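Long-range contacts in putative sulfatase yidJ (Bacteroides fragilis, PDB 2QZU), which is a putative sulfatase of the alkaline phosphatase-like superfamily that probably hydrolyses aryl sulfate esters and probably binds a calcium ion: residues E49-T53 with I245-L249; E101-Y105 with K405-H409; C115-K121 with H164-H168. Residue numbers count along the deposited sequence, not the author numbering.

Contact 1 of 3, residues E49-T53 with I245-L249; sequences EPVKT and IYKDL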
loop_
_atom_site.group_PDB
_atom_site.type_symbol
_atom_site.label_atom_id
_atom_site.label_comp_id
_atom_site.label_asym_id
_atom_site.label_seq_id
_atom_site.Cartn_x
_atom_site.Cartn_y
_atom_site.Cartn_z
ATOM N N GLU A 49 24.786 0.924 -12.329
ATOM C CA GLU A 49 23.651 0.053 -12.038
ATOM C C GLU A 49 23.026 -0.460 -13.330
ATOM O O GLU A 49 23.033 0.234 -14.350
ATOM C CB GLU A 49 22.608 0.812 -11.208
ATOM C CG GLU A 49 23.196 1.427 -9.945
ATOM C CD GLU A 49 22.177 2.172 -9.100
ATOM O OE1 GLU A 49 22.606 2.919 -8.196
ATOM O OE2 GLU A 49 20.959 2.008 -9.324
ATOM N N PRO A 50 22.472 -1.682 -13.303
ATOM C CA PRO A 50 21.851 -2.275 -14.490
ATOM C C PRO A 50 20.431 -1.802 -14.787
ATOM O O PRO A 50 19.558 -2.603 -15.130
ATOM C CB PRO A 50 21.911 -3.766 -14.189
ATOM C CG PRO A 50 21.623 -3.790 -12.727
ATOM C CD PRO A 50 22.464 -2.640 -12.180
ATOM N N VAL A 51 20.193 -0.503 -14.650
ATOM C CA VAL A 51 18.876 0.036 -14.940
ATOM C C VAL A 51 18.874 0.486 -16.399
ATOM O O VAL A 51 19.863 1.033 -16.891
ATOM C CB VAL A 51 18.530 1.219 -13.998
ATOM C CG1 VAL A 51 19.532 2.350 -14.171
ATOM C CG2 VAL A 51 17.114 1.698 -14.273
ATOM N N LYS A 52 17.766 0.237 -17.092
ATOM C CA LYS A 52 17.648 0.592 -18.499
ATOM C C LYS A 52 16.978 1.939 -18.716
ATOM O O LYS A 52 15.811 2.122 -18.366
ATOM C CB LYS A 52 16.875 -0.498 -19.245
ATOM C CG LYS A 52 17.547 -1.864 -19.184
ATOM C CD LYS A 52 16.738 -2.917 -19.914
ATOM C CE LYS A 52 17.431 -4.270 -19.861
ATOM N NZ LYS A 52 18.776 -4.224 -20.500
ATOM N N THR A 53 17.729 2.873 -19.294
ATOM C CA THR A 53 17.243 4.220 -19.589
ATOM C C THR A 53 17.756 4.615 -20.973
ATOM O O THR A 53 18.533 5.556 -21.118
ATOM C CB THR A 53 17.762 5.249 -18.552
ATOM O OG1 THR A 53 19.196 5.265 -18.554
ATOM C CG2 THR A 53 17.271 4.894 -17.158
ATOM N N ILE A 245 10.687 -6.330 -17.454
ATOM C CA ILE A 245 12.071 -6.086 -17.835
ATOM C C ILE A 245 13.065 -6.494 -16.748
ATOM O O ILE A 245 14.201 -6.858 -17.050
ATOM C CB ILE A 245 12.273 -4.590 -18.187
ATOM C CG1 ILE A 245 11.440 -4.240 -19.425
ATOM C CG2 ILE A 245 13.751 -4.293 -18.438
ATOM C CD1 ILE A 245 11.410 -2.761 -19.746
ATOM N N TYR A 246 12.632 -6.448 -15.492
ATOM C CA TYR A 246 13.505 -6.790 -14.372
ATOM C C TYR A 246 13.137 -8.085 -13.646
ATOM O O TYR A 246 13.607 -8.332 -12.534
ATOM C CB TYR A 246 13.522 -5.623 -13.382
ATOM C CG TYR A 246 14.055 -4.353 -14.006
ATOM C CD1 TYR A 246 15.426 -4.157 -14.163
ATOM C CD2 TYR A 246 13.187 -3.378 -14.499
ATOM C CE1 TYR A 246 15.924 -3.023 -14.798
ATOM C CE2 TYR A 246 13.673 -2.235 -15.141
ATOM C CZ TYR A 246 15.044 -2.070 -15.285
ATOM O OH TYR A 246 15.537 -0.963 -15.927
ATOM N N LYS A 247 12.310 -8.909 -14.280
ATOM C CA LYS A 247 11.882 -10.167 -13.682
ATOM C C LYS A 247 13.049 -11.106 -13.384
ATOM O O LYS A 247 12.964 -11.934 -12.477
ATOM C CB LYS A 247 10.880 -10.879 -14.597
ATOM C CG LYS A 247 11.453 -11.325 -15.933
ATOM C CD LYS A 247 10.431 -12.119 -16.734
ATOM C CE LYS A 247 11.004 -12.574 -18.067
ATOM N NZ LYS A 247 10.030 -13.389 -18.847
ATOM N N ASP A 248 14.135 -10.978 -14.144
ATOM C CA ASP A 248 15.302 -11.836 -13.946
ATOM C C ASP A 248 16.482 -11.106 -13.310
ATOM O O ASP A 248 17.587 -11.646 -13.245
ATOM C CB ASP A 248 15.752 -12.445 -15.279
ATOM C CG ASP A 248 14.653 -13.242 -15.959
ATOM O OD1 ASP A 248 14.053 -14.117 -15.300
ATOM O OD2 ASP A 248 14.396 -12.996 -17.157
ATOM N N LEU A 249 16.246 -9.882 -12.848
ATOM C CA LEU A 249 17.297 -9.088 -12.218
ATOM C C LEU A 249 17.864 -9.801 -10.991
ATOM O O LEU A 249 17.114 -10.295 -10.152
ATOM C CB LEU A 249 16.741 -7.719 -11.804
ATOM C CG LEU A 249 17.714 -6.749 -11.126
ATOM C CD1 LEU A 249 18.789 -6.329 -12.112
ATOM C CD2 LEU A 249 16.955 -5.532 -10.620
#
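Two irregular loops meet here around the phenol of Tyr-246. Its CA-to-CB bond runs sideways, but the m rotamer (chi1 -61°) with chi2 near -79° carries the ring across to the 49-53 loop, where the backbone N of Lys-52 donates an almost linear hydrogen bond to Tyr-246 OH (2.8 Å, 176° at the hydrogen). Lys-52 N and Pro-50 O lie near the plane of the ring at its edge; the carbonyl atom Pro-50 O is 3.7 Å from Tyr-246 CE1. Val-51, in the p rotamer, sets its CG2 3.5 Å from Tyr-246 OH.

The tyrosine opens a type I turn, Tyr-246 to Leu-249, closed by the bond from Leu-249 N to Tyr-246 O (3.1 Å). Within the sulfatase fold this turn connects helices 240-244 and 251-254, whereas 49-53 runs into helix 54-61. The long helix 267-299 links them further: Thr-284 on it hydrogen-bonds both Tyr-246 OH and Lys-52 O, and Tyr-280 packs on Val-51 and Leu-249.

Leu-249 points toward the other loop, and its t,p rotamer brings CD1 to 3.9 Å from CG of Pro-50. The CA-to-CB bond of Lys-52 likewise points toward the other segment, and its extended aliphatic chain brings CD to 3.6 Å from Ile-245 CG2. A final chi4 of -60° then bends Lys-52 NZ away, so this exposed lysine meets the isoleucine through its methylenes rather than its charge.

Contact 2 of 3, residues E101-Y105 with K405-H409; sequences ETAPY and KFDNH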
loop_
_atom_site.group_PDB
_atom_site.type_symbol
_atom_site.label_atom_id
_atom_site.label_comp_id
_atom_site.label_asym_id
_atom_site.label_seq_id
_atom_site.Cartn_x
_atom_site.Cartn_y
_atom_site.Cartn_z
ATOM N N GLU A 101 0.439 19.818 8.739
ATOM C CA GLU A 101 1.256 19.919 9.946
ATOM C C GLU A 101 2.154 21.157 9.892
ATOM O O GLU A 101 2.378 21.818 10.905
ATOM C CB GLU A 101 2.125 18.665 10.109
ATOM C CG GLU A 101 3.066 18.707 11.307
ATOM C CD GLU A 101 3.916 17.453 11.435
ATOM O OE1 GLU A 101 4.750 17.195 10.540
ATOM O OE2 GLU A 101 3.747 16.723 12.434
ATOM N N THR A 102 2.662 21.471 8.704
ATOM C CA THR A 102 3.548 22.618 8.542
ATOM C C THR A 102 2.822 23.893 8.126
ATOM O O THR A 102 3.386 24.985 8.196
ATOM C CB THR A 102 4.641 22.322 7.501
ATOM O OG1 THR A 102 4.034 22.099 6.222
ATOM C CG2 THR A 102 5.431 21.084 7.901
ATOM N N ALA A 103 1.572 23.752 7.700
ATOM C CA ALA A 103 0.781 24.893 7.252
ATOM C C ALA A 103 0.695 26.049 8.248
ATOM O O ALA A 103 0.804 27.211 7.863
ATOM C CB ALA A 103 -0.620 24.435 6.870
ATOM N N PRO A 104 0.490 25.750 9.544
ATOM C CA PRO A 104 0.400 26.831 10.534
ATOM C C PRO A 104 1.668 27.680 10.625
ATOM O O PRO A 104 1.647 28.787 11.166
ATOM C CB PRO A 104 0.116 26.086 11.838
ATOM C CG PRO A 104 -0.616 24.858 11.380
ATOM C CD PRO A 104 0.185 24.448 10.163
ATOM N N TYR A 105 2.767 27.161 10.093
ATOM C CA TYR A 105 4.040 27.873 10.139
ATOM C C TYR A 105 4.358 28.586 8.829
ATOM O O TYR A 105 5.446 29.135 8.658
ATOM C CB TYR A 105 5.147 26.890 10.518
ATOM C CG TYR A 105 4.898 26.276 11.875
ATOM C CD1 TYR A 105 5.288 26.934 13.043
ATOM C CD2 TYR A 105 4.181 25.085 11.997
ATOM C CE1 TYR A 105 4.963 26.423 14.297
ATOM C CE2 TYR A 105 3.852 24.570 13.241
ATOM C CZ TYR A 105 4.243 25.241 14.386
ATOM O OH TYR A 105 3.909 24.729 15.618
ATOM N N LYS A 405 14.104 22.202 11.076
ATOM C CA LYS A 405 12.920 21.744 11.794
ATOM C C LYS A 405 11.920 22.874 11.574
ATOM O O LYS A 405 12.134 23.992 12.041
ATOM C CB LYS A 405 13.225 21.556 13.281
ATOM C CG LYS A 405 12.103 20.872 14.049
ATOM C CD LYS A 405 12.525 20.496 15.460
ATOM C CE LYS A 405 11.380 19.828 16.213
ATOM N NZ LYS A 405 11.805 19.375 17.565
ATOM N N PHE A 406 10.839 22.582 10.859
ATOM C CA PHE A 406 9.853 23.607 10.525
ATOM C C PHE A 406 9.289 24.428 11.672
ATOM O O PHE A 406 9.026 25.620 11.500
ATOM C CB PHE A 406 8.690 23.007 9.723
ATOM C CG PHE A 406 7.814 22.084 10.515
ATOM C CD1 PHE A 406 8.191 20.763 10.736
ATOM C CD2 PHE A 406 6.609 22.537 11.044
ATOM C CE1 PHE A 406 7.379 19.904 11.470
ATOM C CE2 PHE A 406 5.791 21.686 11.781
ATOM C CZ PHE A 406 6.178 20.366 11.993
ATOM N N ASP A 407 9.106 23.810 12.834
ATOM C CA ASP A 407 8.551 24.528 13.980
ATOM C C ASP A 407 9.587 25.043 14.984
ATOM O O ASP A 407 9.229 25.529 16.057
ATOM C CB ASP A 407 7.507 23.654 14.690
ATOM C CG ASP A 407 8.071 22.325 15.162
ATOM O OD1 ASP A 407 9.151 21.922 14.683
ATOM O OD2 ASP A 407 7.415 21.673 16.006
ATOM N N ASN A 408 10.865 24.943 14.628
ATOM C CA ASN A 408 11.952 25.425 15.485
ATOM C C ASN A 408 13.237 25.479 14.673
ATOM O O ASN A 408 14.000 24.513 14.641
ATOM C CB ASN A 408 12.147 24.507 16.698
ATOM C CG ASN A 408 13.278 24.973 17.609
ATOM O OD1 ASN A 408 13.850 26.045 17.408
ATOM N ND2 ASN A 408 13.601 24.168 18.616
ATOM N N HIS A 409 13.478 26.608 14.017
ATOM C CA HIS A 409 14.669 26.755 13.188
ATOM C C HIS A 409 15.996 26.618 13.932
ATOM O O HIS A 409 17.038 26.456 13.303
ATOM C CB HIS A 409 14.630 28.093 12.439
ATOM C CG HIS A 409 13.524 28.196 11.432
ATOM N ND1 HIS A 409 13.352 29.298 10.625
ATOM C CD2 HIS A 409 12.525 27.337 11.112
ATOM C CE1 HIS A 409 12.294 29.119 9.851
ATOM N NE2 HIS A 409 11.775 27.936 10.129
#
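Residues 103-105 form a short 3-10 turn, closed by the bond from Tyr-105 N to Thr-102 O (3.0 Å), while Lys-405 to Asn-408 make a type I turn with Asn-408 N bound to Lys-405 O (3.0 Å). The backbones approach at two places, Thr-102 CA to Phe-406 CA at 6.7 Å and Tyr-105 CA to Asp-407 CA at 6.8 Å, yet no hydrogen bond joins them; side chains do the work.

Phe-406, in the p rotamer, points into the other segment. Over one face of its ring sits Thr-102 CG2, 3.7 Å from the centroid and 14° off the normal, a CH-pi contact. Its edge is turned to the face of Tyr-105 in an offset edge-to-face pair (centroids 5.5 Å apart, planes at 74°). Tyr-105 in turn receives Asp-407 CB over a face, 3.9 Å from the ring centroid, and Glu-101 CG comes within 3.6 Å of Phe-406 CZ. Glu-101 OE1 is hydrogen-bonded to the backbone N of Ala-21 of the second subunit, whose Gln-20 also packs on Phe-406.

The type I turn lies in the hairpin between strands 399-404 and 412-417 of the four-stranded antiparallel sheet, the C-terminal sheet characteristic of sulfatases, and presses against the loop between helices 89-92 and 116-122 of the larger alpha/beta part.

Contact 3 of 3, residues C115-K121 with H164-H168; sequences CWSDVLK and HGFDH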
loop_
_atom_site.group_PDB
_atom_site.type_symbol
_atom_site.label_atom_id
_atom_site.label_comp_id
_atom_site.label_asym_id
_atom_site.label_seq_id
_atom_site.Cartn_x
_atom_site.Cartn_y
_atom_site.Cartn_z
ATOM N N CYS A 115 9.653 34.274 -8.840
ATOM C CA CYS A 115 10.210 33.023 -9.351
ATOM C C CYS A 115 10.666 33.137 -10.801
ATOM O O CYS A 115 10.251 34.049 -11.514
ATOM C CB CYS A 115 9.171 31.912 -9.202
ATOM S SG CYS A 115 8.677 31.667 -7.474
ATOM N N TRP A 116 11.511 32.208 -11.248
ATOM C CA TRP A 116 11.998 32.273 -12.625
ATOM C C TRP A 116 10.872 32.193 -13.641
ATOM O O TRP A 116 10.993 32.728 -14.745
ATOM C CB TRP A 116 13.041 31.182 -12.919
ATOM C CG TRP A 116 12.589 29.767 -12.686
ATOM C CD1 TRP A 116 12.727 29.043 -11.535
ATOM C CD2 TRP A 116 11.953 28.900 -13.632
ATOM N NE1 TRP A 116 12.223 27.777 -11.708
ATOM C CE2 TRP A 116 11.740 27.660 -12.986
ATOM C CE3 TRP A 116 11.542 29.047 -14.965
ATOM C CZ2 TRP A 116 11.134 26.572 -13.628
ATOM C CZ3 TRP A 116 10.937 27.960 -15.607
ATOM C CH2 TRP A 116 10.739 26.741 -14.932
ATOM N N SER A 117 9.780 31.531 -13.273
ATOM C CA SER A 117 8.645 31.410 -14.175
ATOM C C SER A 117 7.973 32.774 -14.349
ATOM O O SER A 117 7.453 33.078 -15.422
ATOM C CB SER A 117 7.650 30.370 -13.650
ATOM O OG SER A 117 7.253 30.650 -12.319
ATOM N N ASP A 118 8.000 33.593 -13.298
ATOM C CA ASP A 118 7.412 34.939 -13.359
ATOM C C ASP A 118 8.239 35.781 -14.321
ATOM O O ASP A 118 7.706 36.598 -15.074
ATOM C CB ASP A 118 7.436 35.619 -11.983
ATOM C CG ASP A 118 6.475 34.985 -10.990
ATOM O OD1 ASP A 118 5.259 34.940 -11.278
ATOM O OD2 ASP A 118 6.938 34.543 -9.914
ATOM N N VAL A 119 9.552 35.583 -14.273
ATOM C CA VAL A 119 10.474 36.309 -15.137
ATOM C C VAL A 119 10.224 35.951 -16.607
ATOM O O VAL A 119 10.057 36.838 -17.447
ATOM C CB VAL A 119 11.941 35.993 -14.766
ATOM C CG1 VAL A 119 12.889 36.599 -15.794
ATOM C CG2 VAL A 119 12.252 36.538 -13.374
ATOM N N LEU A 120 10.189 34.659 -16.916
ATOM C CA LEU A 120 9.961 34.234 -18.294
ATOM C C LEU A 120 8.597 34.680 -18.810
ATOM O O LEU A 120 8.458 35.025 -19.985
ATOM C CB LEU A 120 10.113 32.716 -18.420
ATOM C CG LEU A 120 11.542 32.206 -18.228
ATOM C CD1 LEU A 120 11.564 30.690 -18.364
ATOM C CD2 LEU A 120 12.464 32.843 -19.264
ATOM N N LYS A 121 7.592 34.680 -17.935
ATOM C CA LYS A 121 6.267 35.121 -18.345
ATOM C C LYS A 121 6.360 36.596 -18.729
ATOM O O LYS A 121 5.779 37.026 -19.725
ATOM C CB LYS A 121 5.252 34.972 -17.213
ATOM C CG LYS A 121 3.831 35.315 -17.657
ATOM C CD LYS A 121 2.910 35.560 -16.479
ATOM C CE LYS A 121 1.453 35.538 -16.916
ATOM N NZ LYS A 121 1.179 36.506 -18.013
ATOM N N HIS A 164 2.492 31.610 -10.348
ATOM C CA HIS A 164 3.692 32.298 -10.795
ATOM C C HIS A 164 3.947 32.326 -12.305
ATOM O O HIS A 164 5.055 32.050 -12.767
ATOM C CB HIS A 164 4.894 31.706 -10.053
ATOM C CG HIS A 164 4.858 31.966 -8.581
ATOM N ND1 HIS A 164 5.384 33.107 -8.015
ATOM C CD2 HIS A 164 4.265 31.286 -7.570
ATOM C CE1 HIS A 164 5.114 33.122 -6.722
ATOM N NE2 HIS A 164 4.436 32.027 -6.427
ATOM N N GLY A 165 2.915 32.661 -13.072
ATOM C CA GLY A 165 3.082 32.761 -14.511
ATOM C C GLY A 165 2.756 31.553 -15.364
ATOM O O GLY A 165 2.667 31.674 -16.584
ATOM N N PHE A 166 2.580 30.391 -14.746
ATOM C CA PHE A 166 2.262 29.186 -15.506
ATOM C C PHE A 166 0.798 29.225 -15.930
ATOM O O PHE A 166 -0.080 28.759 -15.203
ATOM C CB PHE A 166 2.546 27.940 -14.658
ATOM C CG PHE A 166 4.014 27.636 -14.492
ATOM C CD1 PHE A 166 4.782 27.237 -15.585
ATOM C CD2 PHE A 166 4.628 27.738 -13.246
ATOM C CE1 PHE A 166 6.142 26.939 -15.437
ATOM C CE2 PHE A 166 5.984 27.442 -13.087
ATOM C CZ PHE A 166 6.742 27.042 -14.187
ATOM N N ASP A 167 0.549 29.779 -17.116
ATOM C CA ASP A 167 -0.803 29.913 -17.650
ATOM C C ASP A 167 -1.472 28.592 -18.015
ATOM O O ASP A 167 -2.656 28.401 -17.736
ATOM C CB ASP A 167 -0.800 30.861 -18.853
ATOM C CG ASP A 167 -0.438 32.286 -18.465
ATOM O OD1 ASP A 167 -0.971 32.776 -17.447
ATOM O OD2 ASP A 167 0.370 32.919 -19.175
ATOM N N HIS A 168 -0.733 27.690 -18.653
ATOM C CA HIS A 168 -1.277 26.378 -18.996
ATOM C C HIS A 168 -0.992 25.530 -17.763
ATOM O O HIS A 168 0.166 25.344 -17.386
ATOM C CB HIS A 168 -0.569 25.790 -20.214
ATOM C CG HIS A 168 -1.094 24.453 -20.625
ATOM N ND1 HIS A 168 -2.371 24.271 -21.112
ATOM C CD2 HIS A 168 -0.522 23.225 -20.606
ATOM C CE1 HIS A 168 -2.560 22.991 -21.379
ATOM N NE2 HIS A 168 -1.453 22.335 -21.080
#
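His-164 lays one face of its imidazole under the sulfur of Cys-115, with SG 3.9 Å from the ring centroid and 23° off the normal, while ND1 at the ring edge donates to OD2 of Asp-118 (2.8 Å). The same Asp-118 OD2 accepts from Cys-115 N (2.9 Å). Cys-115 is the N-cap residue of helix 116-122 and Asp-118 its N3, so one carboxylate oxygen both ties down the start of the helix and holds the histidine in a His-carboxylate hydrogen bond.

A second polar link follows one residue away: Ser-117 OG donates to the carbonyl of His-164, with OG and O only 2.6 Å apart. Both His-164 and Gly-165 have positive phi, and the CA atoms come closest at the glycine, Gly-165 CA lying 5.0 Å from Asp-118 CA. A side chain could not be accommodated there: a CB would clash with Ser-117 O and crowd Lys-121 CB. Instead Lys-121 runs along the glycine, CD 3.4 Å from Gly-165 CA, toward Asp-167, where NZ and OD2 make a long salt bridge of 3.9 Å.

Phe-166 turns its edge to the face of Trp-116 in an offset edge-to-face pair (centroids 6.0 Å apart, planes at 88°), and its CE2 lies 3.4 Å from Ser-117 CB. Trp-116 also touches helices 76-85 and 361-368. In the alpha/beta part of the sulfatase fold, the contact fastens the loop leading into outermost strand 168-172 to helix 116-122, which precedes the adjacent parallel strand 126-130; Met-127 of that strand packs against Ser-117, Lys-121 and Phe-166.

The three contacts are separate sites on the chain. Contacts 1 and 2 lie on opposite sides of its centre, 40 Å apart centre to centre, and contacts 1 and 3 likewise, at 38 Å; contacts 2 and 3 are nearer, with centres 27 Å and nearest atoms about 15 Å apart. In sequence, contacts 1 and 2 cross, and contact 3 falls within the span of each. Contacts 1 and 3 tie parts of the large alpha/beta portion together, whereas contact 2 joins it to the C-terminal sheet. Ser-76, unmodified here but predicted to become 3-oxoalanine, the catalytic formylglycine of sulfatases, starts helix 76-85, which probably leads from the active site; contact 3 touches its far end through Leu-83 and Met-84.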